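Proline dehydrogenase (Deinococcus radiodurans, PDB 4H6Q) oxidises L-proline to (S)-1-pyrroline-5-carboxylate with FAD as cofactor and a quinone as electron acceptor, the first step of proline breakdown to glutamate. Local coordinates at residues L61-E66 and T75-D80; S98-S103 and C135-D140; N119-I124 and F151-G156. All blocks are in the same frame, centred on the assembly; numbering follows the deposited sequence.

How the interactions relate
The three contacts follow consecutive elements of one beta8-alpha8 barrel, and interaction 2 sits at the substrate site. There Lys-100 and Asp-137 meet the bound tetrahydrofuran-2-carboxylic acid, a proline analogue with oxygen in place of the ring nitrogen. Interaction 1 borders the same pocket, the side chain of Leu-64 lying about 6 Å from the ligand, and it is joined to interaction 2 by a probable hydrogen bond, Leu-61 O to Ser-98 N at 2.8 Å. Interaction 3 lies on the helical outside. A salt bridge of 2.9 Å between Asp-79 OD1 and Arg-122 NH2 ties it to interaction 1, and Leu-136 CD1 packs 4.0 Å from Leu-154 CD1, linking it to interaction 2.

Interaction 1: L61-E66 and T75-D80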
loop_
_atom_site.group_PDB
_atom_site.type_symbol
_atom_site.label_atom_id
_atom_site.label_comp_id
_atom_site.label_asym_id
_atom_site.label_seq_id
_atom_site.Cartn_x
_atom_site.Cartn_y
_atom_site.Cartn_z
ATOM N N LEU A 61 -0.904 5.868 -5.401
ATOM C CA LEU A 61 0.282 6.743 -5.299
ATOM C C LEU A 61 0.916 6.645 -3.910
ATOM O O LEU A 61 0.219 6.595 -2.893
ATOM C CB LEU A 61 -0.105 8.197 -5.594
ATOM C CG LEU A 61 -0.363 8.470 -7.075
ATOM C CD1 LEU A 61 -1.314 9.667 -7.219
ATOM C CD2 LEU A 61 0.973 8.692 -7.755
ATOM N N ASP A 62 2.247 6.724 -3.865
ATOM C CA ASP A 62 2.941 6.784 -2.594
ATOM C C ASP A 62 4.136 7.698 -2.676
ATOM O O ASP A 62 4.974 7.521 -3.564
ATOM C CB ASP A 62 3.341 5.367 -2.172
ATOM C CG ASP A 62 4.251 5.333 -0.956
ATOM O OD1 ASP A 62 3.790 5.587 0.217
ATOM O OD2 ASP A 62 5.427 5.066 -1.148
ATOM N N LEU A 63 4.224 8.674 -1.768
ATOM C CA LEU A 63 5.434 9.483 -1.609
ATOM C C LEU A 63 6.404 8.702 -0.754
ATOM O O LEU A 63 6.072 8.299 0.368
ATOM C CB LEU A 63 5.095 10.814 -0.942
ATOM C CG LEU A 63 6.288 11.713 -0.574
ATOM C CD1 LEU A 63 7.084 12.153 -1.823
ATOM C CD2 LEU A 63 5.791 12.947 0.168
ATOM N N LEU A 64 7.625 8.495 -1.251
ATOM C CA LEU A 64 8.591 7.653 -0.544
ATOM C C LEU A 64 9.211 8.330 0.679
ATOM O O LEU A 64 9.468 9.538 0.670
ATOM C CB LEU A 64 9.703 7.226 -1.513
ATOM C CG LEU A 64 9.213 6.164 -2.526
ATOM C CD1 LEU A 64 10.246 6.013 -3.673
ATOM C CD2 LEU A 64 8.894 4.817 -1.845
ATOM N N GLY A 65 9.427 7.554 1.736
ATOM C CA GLY A 65 10.049 8.065 2.949
ATOM C C GLY A 65 9.420 7.386 4.174
ATOM O O GLY A 65 8.255 6.991 4.152
ATOM N N GLU A 66 10.170 7.241 5.249
ATOM C CA GLU A 66 9.685 6.467 6.391
ATOM C C GLU A 66 10.553 6.700 7.625
ATOM O O GLU A 66 11.722 7.139 7.507
ATOM C CB GLU A 66 9.665 4.949 6.024
ATOM C CG GLU A 66 11.026 4.407 5.566
ATOM C CD GLU A 66 10.914 3.075 4.906
ATOM O OE1 GLU A 66 11.570 2.124 5.370
ATOM O OE2 GLU A 66 10.152 2.954 3.915
ATOM N N THR A 75 5.468 16.510 9.653
ATOM C CA THR A 75 4.334 17.340 9.259
ATOM C C THR A 75 4.551 17.904 7.861
ATOM O O THR A 75 3.602 17.965 7.053
ATOM C CB THR A 75 4.056 18.419 10.344
ATOM O OG1 THR A 75 3.895 17.723 11.604
ATOM C CG2 THR A 75 2.790 19.223 10.052
ATOM N N GLU A 76 5.775 18.296 7.551
ATOM C CA GLU A 76 6.119 18.652 6.162
ATOM C C GLU A 76 5.821 17.513 5.198
ATOM O O GLU A 76 5.320 17.726 4.071
ATOM C CB GLU A 76 7.608 19.064 6.075
ATOM C CG GLU A 76 8.054 19.474 4.669
ATOM C CD GLU A 76 9.530 19.793 4.602
ATOM O OE1 GLU A 76 10.208 19.871 5.647
ATOM O OE2 GLU A 76 10.056 19.968 3.483
ATOM N N PHE A 77 6.124 16.281 5.603
ATOM C CA PHE A 77 5.901 15.108 4.751
ATOM C C PHE A 77 4.383 15.007 4.505
ATOM O O PHE A 77 3.947 14.852 3.355
ATOM C CB PHE A 77 6.428 13.831 5.421
ATOM C CG PHE A 77 6.407 12.650 4.517
ATOM C CD1 PHE A 77 7.576 12.197 3.902
ATOM C CD2 PHE A 77 5.198 11.962 4.271
ATOM C CE1 PHE A 77 7.563 11.081 3.043
ATOM C CE2 PHE A 77 5.177 10.859 3.405
ATOM C CZ PHE A 77 6.370 10.409 2.811
ATOM N N ALA A 78 3.576 15.106 5.573
ATOM C CA ALA A 78 2.113 15.102 5.392
ATOM C C ALA A 78 1.631 16.212 4.444
ATOM O O ALA A 78 0.727 15.986 3.599
ATOM C CB ALA A 78 1.447 15.205 6.725
ATOM N N ASP A 79 2.250 17.403 4.558
ATOM C CA ASP A 79 1.879 18.489 3.664
ATOM C C ASP A 79 2.215 18.155 2.207
ATOM O O ASP A 79 1.450 18.506 1.289
ATOM C CB ASP A 79 2.573 19.781 4.099
ATOM C CG ASP A 79 2.066 20.317 5.421
ATOM O OD1 ASP A 79 0.912 20.015 5.778
ATOM O OD2 ASP A 79 2.806 21.111 6.032
ATOM N N ASP A 80 3.325 17.465 1.973
ATOM C CA ASP A 80 3.674 16.995 0.655
ATOM C C ASP A 80 2.748 15.928 0.107
ATOM O O ASP A 80 2.456 15.913 -1.096
ATOM C CB ASP A 80 5.122 16.529 0.640
ATOM C CG ASP A 80 6.118 17.664 0.791
ATOM O OD1 ASP A 80 5.768 18.823 0.514
ATOM O OD2 ASP A 80 7.288 17.368 1.130
#
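Leu-63 and Phe-77 reach toward each other tip to tip, and this pair makes up most of the contact between residues 61-66 and helix 75-80. Phe-77 CG is anti to the backbone N (chi1 -172°), and the ring beyond it reaches the end of the strand. Leu-63 meets it with one branch: CD2 stands over one ring face in a CH-pi contact, 3.8 Å from the centroid of the Phe-77 ring and 15° off the normal. The branch point follows close behind, Leu-63 CG lying 3.6 Å from Phe-77 CZ.

The rim of the same ring faces backbone. Leu-63 O lies in the ring plane, 3.2 Å from Phe-77 CZ, and Leu-64 O is near that plane, 3.4 Å from Phe-77 CE1. The slightly positive ring hydrogens probably suit these carbonyl oxygens, so an aromatic residue serves here both as an apolar face and as a mildly polar edge. Next to it Gly-65 places its CA 3.9 Å from Phe-77 CE1. A side chain there would run into CE1, and the backbone would press a CB against the carbonyl O of the residue before, which by itself calls for glycine. One turn along the helix, Asp-80 adds only its methylene, with CB 3.7 Å from Leu-63 CD2.

This is the first beta-alpha unit of the barrel, the chain leaving strand 58-63 and returning outside it as helix 71-90. Ile-68 and Ser-103 also touch the Phe-77 side chain. Strand 58-63 is bonded through its backbone to strands 96-99 and 277-283, which closes the barrel, while Ala-78 turns to helix 115-129.

Interaction 2: S98-S103 and C135-D140. With FAD (flavin-adenine dinucleotide), chain C; TFB (tetrahydrofuran-2-carboxylic acid), chain D.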
loop_
_atom_site.group_PDB
_atom_site.type_symbol
_atom_site.label_atom_id
_atom_site.label_comp_id
_atom_site.label_asym_id
_atom_site.label_seq_id
_atom_site.Cartn_x
_atom_site.Cartn_y
_atom_site.Cartn_z
ATOM N N SER A 98 -1.275 5.681 -0.648
ATOM C CA SER A 98 -0.811 4.892 0.491
ATOM C C SER A 98 0.192 5.667 1.265
ATOM O O SER A 98 1.126 6.232 0.676
ATOM C CB SER A 98 -0.226 3.550 0.011
ATOM O OG SER A 98 -1.242 2.709 -0.580
ATOM N N ILE A 99 -0.001 5.692 2.580
ATOM C CA ILE A 99 0.945 6.348 3.491
ATOM C C ILE A 99 1.448 5.354 4.511
ATOM O O ILE A 99 0.737 4.430 4.942
ATOM C CB ILE A 99 0.337 7.588 4.200
ATOM C CG1 ILE A 99 -0.825 7.221 5.137
ATOM C CG2 ILE A 99 -0.108 8.629 3.133
ATOM C CD1 ILE A 99 -1.380 8.420 5.936
ATOM N N LYS A 100 2.700 5.572 4.942
ATOM C CA LYS A 100 3.283 4.898 6.110
ATOM C C LYS A 100 3.142 5.838 7.289
ATOM O O LYS A 100 3.607 6.989 7.239
ATOM C CB LYS A 100 4.785 4.628 5.854
ATOM C CG LYS A 100 4.956 3.409 4.935
ATOM C CD LYS A 100 6.405 3.233 4.531
ATOM C CE LYS A 100 6.596 1.939 3.738
ATOM N NZ LYS A 100 5.785 1.832 2.496
ATOM N N LEU A 101 2.481 5.410 8.362
ATOM C CA LEU A 101 2.269 6.366 9.441
ATOM C C LEU A 101 3.593 6.812 10.132
ATOM O O LEU A 101 3.653 7.865 10.774
ATOM C CB LEU A 101 1.250 5.848 10.456
ATOM C CG LEU A 101 -0.204 5.851 9.894
ATOM C CD1 LEU A 101 -1.112 4.989 10.738
ATOM C CD2 LEU A 101 -0.758 7.267 9.742
ATOM N N SER A 102 4.664 6.003 10.014
ATOM C CA SER A 102 5.964 6.448 10.521
ATOM C C SER A 102 6.540 7.627 9.727
ATOM O O SER A 102 7.480 8.285 10.197
ATOM C CB SER A 102 6.976 5.303 10.479
ATOM O OG SER A 102 7.459 5.124 9.157
ATOM N N SER A 103 5.997 7.935 8.547
ATOM C CA SER A 103 6.428 9.123 7.808
ATOM C C SER A 103 5.743 10.379 8.276
ATOM O O SER A 103 6.224 11.486 7.981
ATOM C CB SER A 103 6.226 8.997 6.310
ATOM O OG SER A 103 4.850 8.997 5.956
ATOM N N CYS A 135 -4.804 4.385 1.960
ATOM C CA CYS A 135 -4.414 3.158 2.629
ATOM C C CYS A 135 -3.307 3.430 3.656
ATOM O O CYS A 135 -2.308 4.088 3.315
ATOM C CB CYS A 135 -3.931 2.094 1.623
ATOM S SG CYS A 135 -3.424 0.544 2.460
ATOM N N LEU A 136 -3.481 2.937 4.882
ATOM C CA LEU A 136 -2.421 2.923 5.904
ATOM C C LEU A 136 -1.599 1.654 5.687
ATOM O O LEU A 136 -2.041 0.536 6.028
ATOM C CB LEU A 136 -3.023 2.925 7.314
ATOM C CG LEU A 136 -4.114 4.004 7.517
ATOM C CD1 LEU A 136 -4.737 3.854 8.891
ATOM C CD2 LEU A 136 -3.574 5.433 7.315
ATOM N N ASP A 137 -0.394 1.805 5.086
ATOM C CA ASP A 137 0.502 0.655 4.876
ATOM C C ASP A 137 0.857 0.035 6.248
ATOM O O ASP A 137 0.862 0.708 7.291
ATOM C CB ASP A 137 1.794 1.122 4.215
ATOM C CG ASP A 137 1.666 1.412 2.737
ATOM O OD1 ASP A 137 0.634 1.108 2.096
ATOM O OD2 ASP A 137 2.704 1.962 2.208
ATOM N N MET A 138 1.141 -1.254 6.246
ATOM C CA MET A 138 1.597 -1.891 7.478
ATOM C C MET A 138 3.116 -1.998 7.522
ATOM O O MET A 138 3.742 -2.548 6.598
ATOM C CB MET A 138 0.944 -3.261 7.700
ATOM C CG MET A 138 1.129 -3.775 9.153
ATOM S SD MET A 138 0.305 -2.741 10.411
ATOM C CE MET A 138 -1.411 -3.071 10.106
ATOM N N GLU A 139 3.733 -1.437 8.565
ATOM C CA GLU A 139 5.168 -1.451 8.726
ATOM C C GLU A 139 5.593 -2.638 9.595
ATOM O O GLU A 139 4.931 -3.684 9.542
ATOM C CB GLU A 139 5.650 -0.057 9.208
ATOM C CG GLU A 139 5.224 1.049 8.185
ATOM C CD GLU A 139 5.734 2.419 8.561
ATOM O OE1 GLU A 139 4.979 3.185 9.228
ATOM O OE2 GLU A 139 6.905 2.737 8.203
ATOM N N ASP A 140 6.687 -2.541 10.349
ATOM C CA ASP A 140 7.181 -3.730 11.054
ATOM C C ASP A 140 6.297 -4.058 12.282
ATOM O O ASP A 140 5.383 -3.298 12.615
ATOM C CB ASP A 140 8.600 -3.457 11.552
ATOM C CG ASP A 140 8.610 -2.406 12.636
ATOM O OD1 ASP A 140 8.654 -2.736 13.829
ATOM O OD2 ASP A 140 8.475 -1.201 12.292
HETATM P PA FAD C . 7.135 -13.544 -3.533
HETATM O O1A FAD C . 6.798 -14.968 -3.078
HETATM O O2A FAD C . 8.174 -12.810 -2.790
HETATM O O5B FAD C . 7.515 -13.419 -4.981
HETATM C C5B FAD C . 6.681 -13.979 -5.983
HETATM C C4B FAD C . 7.213 -13.766 -7.385
HETATM O O4B FAD C . 6.961 -12.423 -7.733
HETATM C C3B FAD C . 8.686 -13.908 -7.513
HETATM O O3B FAD C . 9.144 -15.243 -7.650
HETATM C C2B FAD C . 8.947 -13.057 -8.697
HETATM O O2B FAD C . 8.515 -13.665 -9.894
HETATM C C1B FAD C . 8.061 -11.887 -8.409
HETATM N N9A FAD C . 8.688 -10.859 -7.578
HETATM C C8A FAD C . 8.256 -10.424 -6.325
HETATM N N7A FAD C . 9.045 -9.465 -5.838
HETATM C C5A FAD C . 10.016 -9.220 -6.805
HETATM C C6A FAD C . 11.097 -8.362 -6.880
HETATM N N6A FAD C . 11.397 -7.443 -5.829
HETATM N N1A FAD C . 11.862 -8.400 -7.982
HETATM C C2A FAD C . 11.606 -9.241 -9.005
HETATM N N3A FAD C . 10.577 -10.102 -8.985
HETATM C C4A FAD C . 9.789 -10.085 -7.915
HETATM N N1 FAD C . 4.229 -5.626 2.699
HETATM C C2 FAD C . 4.165 -4.993 3.902
HETATM O O2 FAD C . 4.788 -5.564 4.905
HETATM N N3 FAD C . 3.473 -3.829 4.093
HETATM C C4 FAD C . 2.794 -3.214 3.047
HETATM O O4 FAD C . 2.133 -2.057 3.250
HETATM C C4X FAD C . 2.837 -3.850 1.729
HETATM N N5 FAD C . 2.186 -3.292 0.658
HETATM C C5X FAD C . 2.239 -3.968 -0.540
HETATM C C6 FAD C . 1.574 -3.430 -1.653
HETATM C C7 FAD C . 1.588 -4.122 -2.891
HETATM C C7M FAD C . 0.865 -3.539 -4.102
HETATM C C8 FAD C . 2.282 -5.354 -2.979
HETATM C C8M FAD C . 2.317 -6.125 -4.271
HETATM C C9 FAD C . 2.973 -5.865 -1.869
HETATM C C9A FAD C . 2.937 -5.195 -0.662
HETATM N N10 FAD C . 3.611 -5.753 0.442
HETATM C C10 FAD C . 3.573 -5.079 1.637
HETATM C "C1'" FAD C . 4.302 -7.030 0.368
HETATM C "C2'" FAD C . 5.788 -6.997 0.186
HETATM O "O2'" FAD C . 6.065 -5.829 -0.578
HETATM C "C3'" FAD C . 5.956 -8.444 -0.338
HETATM O "O3'" FAD C . 6.343 -9.386 0.616
HETATM C "C4'" FAD C . 6.726 -8.638 -1.584
HETATM O "O4'" FAD C . 6.064 -7.882 -2.536
HETATM C "C5'" FAD C . 6.712 -10.119 -1.936
HETATM O "O5'" FAD C . 6.265 -10.261 -3.249
HETATM P P FAD C . 5.148 -11.315 -3.667
HETATM O O1P FAD C . 3.830 -11.389 -2.837
HETATM O O2P FAD C . 5.099 -11.144 -5.209
HETATM O O3P FAD C . 5.820 -12.779 -3.552
HETATM O OA TFB D . 5.017 -1.416 1.571
HETATM C CA TFB D . 6.028 -2.139 0.880
HETATM C C TFB D . 7.360 -1.423 0.977
HETATM O OB TFB D . 8.407 -2.045 0.657
HETATM C CB TFB D . 5.611 -2.219 -0.527
HETATM C CG TFB D . 4.702 -1.089 -0.682
HETATM C CD TFB D . 4.167 -0.737 0.651
HETATM O OXT TFB D . 7.452 -0.205 1.379
HETATM O O HOH W 1 1.120 2.996 8.693
#
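Ile-99 and Cys-135 join the two strands through a backbone bond, Ile-99 N to Cys-135 O at 2.9 Å. Asp-137 N then returns a bond to Ile-99 O, in the alternating pattern of parallel strands. Beyond it the chains part, and a water fills in, accepting from Leu-101 N at 2.8 Å and donating to Asp-137 O.

Lys-100 extends as far as CE and then bends, chi4 of 58° turning NZ to its acceptors. Lys-100 NZ forms a salt bridge with Asp-137 OD2 at 3.1 Å, meeting that oxygen on its anti side and somewhat out of the carboxylate plane. Lys-100 NZ also donates to OXT of the bound tetrahydrofuran-2-carboxylic acid at 2.9 Å, and weakly to the ring oxygen OA. Asp-137 OD2 is bonded to Tyr-280 OH as well, and OD1 forms a salt bridge with Arg-189.

Strands 96-99 and 133-136 are neighbours in the beta8-alpha8 barrel, and as usual in this fold the loops at their C-terminal ends carry the active site. Met-138 grips the flavin edge by its backbone: FAD N3 donates to Met-138 O at 2.8 Å, and Met-138 N donates to FAD O4.

Glu-139 holds the far end of the lysine loop, both oxygens using syn lone pairs. Glu-139 OE1 accepts from Ser-102 N at 2.9 Å and Glu-139 OE2 from Ser-102 OG at 2.6 Å, while the same hydroxyl accepts from Phe-67 N. An alanine at Glu-139 would probably leave Ser-102 N and the hydroxyl proton without these acceptors and let the loop shift. The carboxylate carbon Glu-139 CD also packs 3.6 Å from Lys-100 CB, against the aliphatic part of that chain.

Interaction 3: N119-I124 and F151-G156; sequences NARRII and FRTLVG
The guanidinium of Arg-121 is approached obliquely by Thr-153, whose methyl CG2 comes to 4.1 Å from Arg-121 NH2. The two other flat groups also have partners within their own helices. The guanidinium of Arg-122 takes Asn-119 OD1 at its edge, in plane, through NE at 3.1 Å and NH2 at 3.0 Å, so that one amide oxygen accepts twice; the arginine has a second partner in Asp-79. Over one face of the Phe-151 ring, toward the rim, lies CG2 of Val-155, one turn along.

These segments belong to neighbouring outer helices of the beta8-alpha8 barrel, 115-129 and 144-158, with strand 133-136 between them in the chain. The axes of the segments 119-124 and 151-156 cross at -40° and approach to 11.2 Å at their closest, a separation that side chains must bridge. Leu-154 does most of this: its two branches spread among three residues of the other helix. Leu-154 CD1 meets Ala-120 CB at 4.1 Å; Ala-120 is a small residue, touched by Leu-101 as well. Leu-154 CD2 rests 3.8 Å from CG of Arg-121.

Arginine suits that border position, because its extended methylene chain is apolar beside the leucine while the charged end continues outward. Arg-121 NE forms a salt bridge with Glu-157, further along the helix of Thr-153. Toward the barrel, Ile-124 packs on Ile-134, and Leu-154 and Phe-151 pack on Leu-136, so branched and aromatic side chains fill this layer. Ile-124 CD1 fits against both methyls of Leu-154, 3.9 Å from CD1 and 3.9 Å from CD2.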
loop_
_atom_site.group_PDB
_atom_site.type_symbol
_atom_site.label_atom_id
_atom_site.label_comp_id
_atom_site.label_asym_id
_atom_site.label_seq_id
_atom_site.Cartn_x
_atom_site.Cartn_y
_atom_site.Cartn_z
ATOM N N ASN A 119 -1.947 14.066 11.575
ATOM C CA ASN A 119 -1.614 14.267 10.164
ATOM C C ASN A 119 -2.441 13.358 9.281
ATOM O O ASN A 119 -2.849 13.783 8.180
ATOM C CB ASN A 119 -0.113 14.043 9.923
ATOM C CG ASN A 119 0.706 15.276 10.327
ATOM O OD1 ASN A 119 0.272 16.423 10.135
ATOM N ND2 ASN A 119 1.906 15.054 10.908
ATOM N N ALA A 120 -2.686 12.110 9.708
ATOM C CA ALA A 120 -3.522 11.220 8.884
ATOM C C ALA A 120 -4.935 11.775 8.717
ATOM O O ALA A 120 -5.532 11.658 7.631
ATOM C CB ALA A 120 -3.579 9.814 9.480
ATOM N N ARG A 121 -5.481 12.396 9.752
ATOM C CA ARG A 121 -6.790 13.036 9.626
ATOM C C ARG A 121 -6.802 14.077 8.516
ATOM O O ARG A 121 -7.758 14.155 7.722
ATOM C CB ARG A 121 -7.191 13.703 10.946
ATOM C CG ARG A 121 -7.686 12.724 11.996
ATOM C CD ARG A 121 -7.872 13.443 13.314
ATOM N NE ARG A 121 -8.511 12.552 14.271
ATOM C CZ ARG A 121 -8.282 12.564 15.574
ATOM N NH1 ARG A 121 -7.397 13.404 16.073
ATOM N NH2 ARG A 121 -8.910 11.706 16.366
ATOM N N ARG A 122 -5.762 14.901 8.424
ATOM C CA ARG A 122 -5.697 15.957 7.402
ATOM C C ARG A 122 -5.587 15.352 6.005
ATOM O O ARG A 122 -6.228 15.836 5.048
ATOM C CB ARG A 122 -4.494 16.886 7.650
ATOM C CG ARG A 122 -4.498 17.537 9.017
ATOM C CD ARG A 122 -3.400 18.577 9.119
ATOM N NE ARG A 122 -2.034 18.124 8.880
ATOM C CZ ARG A 122 -1.270 18.545 7.856
ATOM N NH1 ARG A 122 -1.735 19.374 6.934
ATOM N NH2 ARG A 122 -0.040 18.167 7.773
ATOM N N ILE A 123 -4.758 14.318 5.871
ATOM C CA ILE A 123 -4.598 13.640 4.596
ATOM C C ILE A 123 -5.916 12.982 4.141
ATOM O O ILE A 123 -6.343 13.136 2.973
ATOM C CB ILE A 123 -3.455 12.612 4.692
ATOM C CG1 ILE A 123 -2.097 13.352 4.889
ATOM C CG2 ILE A 123 -3.436 11.639 3.498
ATOM C CD1 ILE A 123 -0.957 12.412 5.346
ATOM N N ILE A 124 -6.557 12.242 5.046
ATOM C CA ILE A 124 -7.769 11.525 4.666
ATOM C C ILE A 124 -8.903 12.514 4.375
ATOM O O ILE A 124 -9.675 12.314 3.423
ATOM C CB ILE A 124 -8.193 10.517 5.750
ATOM C CG1 ILE A 124 -7.099 9.473 5.977
ATOM C CG2 ILE A 124 -9.560 9.854 5.362
ATOM C CD1 ILE A 124 -7.262 8.735 7.303
ATOM N N PHE A 151 -6.406 2.945 12.760
ATOM C CA PHE A 151 -7.319 2.584 11.661
ATOM C C PHE A 151 -8.777 2.560 12.119
ATOM O O PHE A 151 -9.654 3.179 11.479
ATOM C CB PHE A 151 -6.928 1.247 11.047
ATOM C CG PHE A 151 -7.878 0.790 9.995
ATOM C CD1 PHE A 151 -8.026 1.513 8.794
ATOM C CD2 PHE A 151 -8.614 -0.371 10.178
ATOM C CE1 PHE A 151 -8.931 1.091 7.829
ATOM C CE2 PHE A 151 -9.521 -0.798 9.190
ATOM C CZ PHE A 151 -9.666 -0.078 7.997
ATOM N N ARG A 152 -9.059 1.900 13.242
ATOM C CA ARG A 152 -10.438 1.841 13.743
ATOM C C ARG A 152 -10.949 3.247 14.060
ATOM O O ARG A 152 -12.082 3.604 13.681
ATOM C CB ARG A 152 -10.488 0.928 14.976
ATOM C CG ARG A 152 -11.843 0.890 15.655
ATOM C CD ARG A 152 -11.900 -0.162 16.779
ATOM N NE ARG A 152 -11.886 -1.527 16.252
ATOM C CZ ARG A 152 -12.958 -2.186 15.808
ATOM N NH1 ARG A 152 -14.167 -1.608 15.821
ATOM N NH2 ARG A 152 -12.843 -3.446 15.350
ATOM N N THR A 153 -10.125 4.074 14.719
ATOM C CA THR A 153 -10.522 5.462 14.969
ATOM C C THR A 153 -10.862 6.214 13.652
ATOM O O THR A 153 -11.880 6.912 13.552
ATOM C CB THR A 153 -9.410 6.200 15.725
ATOM O OG1 THR A 153 -9.237 5.569 16.990
ATOM C CG2 THR A 153 -9.716 7.698 15.910
ATOM N N LEU A 154 -10.003 6.065 12.652
ATOM C CA LEU A 154 -10.136 6.811 11.419
ATOM C C LEU A 154 -11.326 6.328 10.598
ATOM O O LEU A 154 -12.002 7.152 9.937
ATOM C CB LEU A 154 -8.845 6.765 10.586
ATOM C CG LEU A 154 -7.708 7.538 11.266
ATOM C CD1 LEU A 154 -6.355 7.094 10.702
ATOM C CD2 LEU A 154 -7.910 9.075 11.136
ATOM N N VAL A 155 -11.606 5.028 10.603
ATOM C CA VAL A 155 -12.831 4.530 9.951
ATOM C C VAL A 155 -14.065 5.183 10.590
ATOM O O VAL A 155 -15.006 5.620 9.890
ATOM C CB VAL A 155 -12.942 2.985 10.031
ATOM C CG1 VAL A 155 -14.364 2.486 9.643
ATOM C CG2 VAL A 155 -11.912 2.344 9.134
ATOM N N GLY A 156 -14.073 5.303 11.916
ATOM C CA GLY A 156 -15.155 5.966 12.613
ATOM C C GLY A 156 -15.361 7.413 12.197
ATOM O O GLY A 156 -16.500 7.891 12.098
#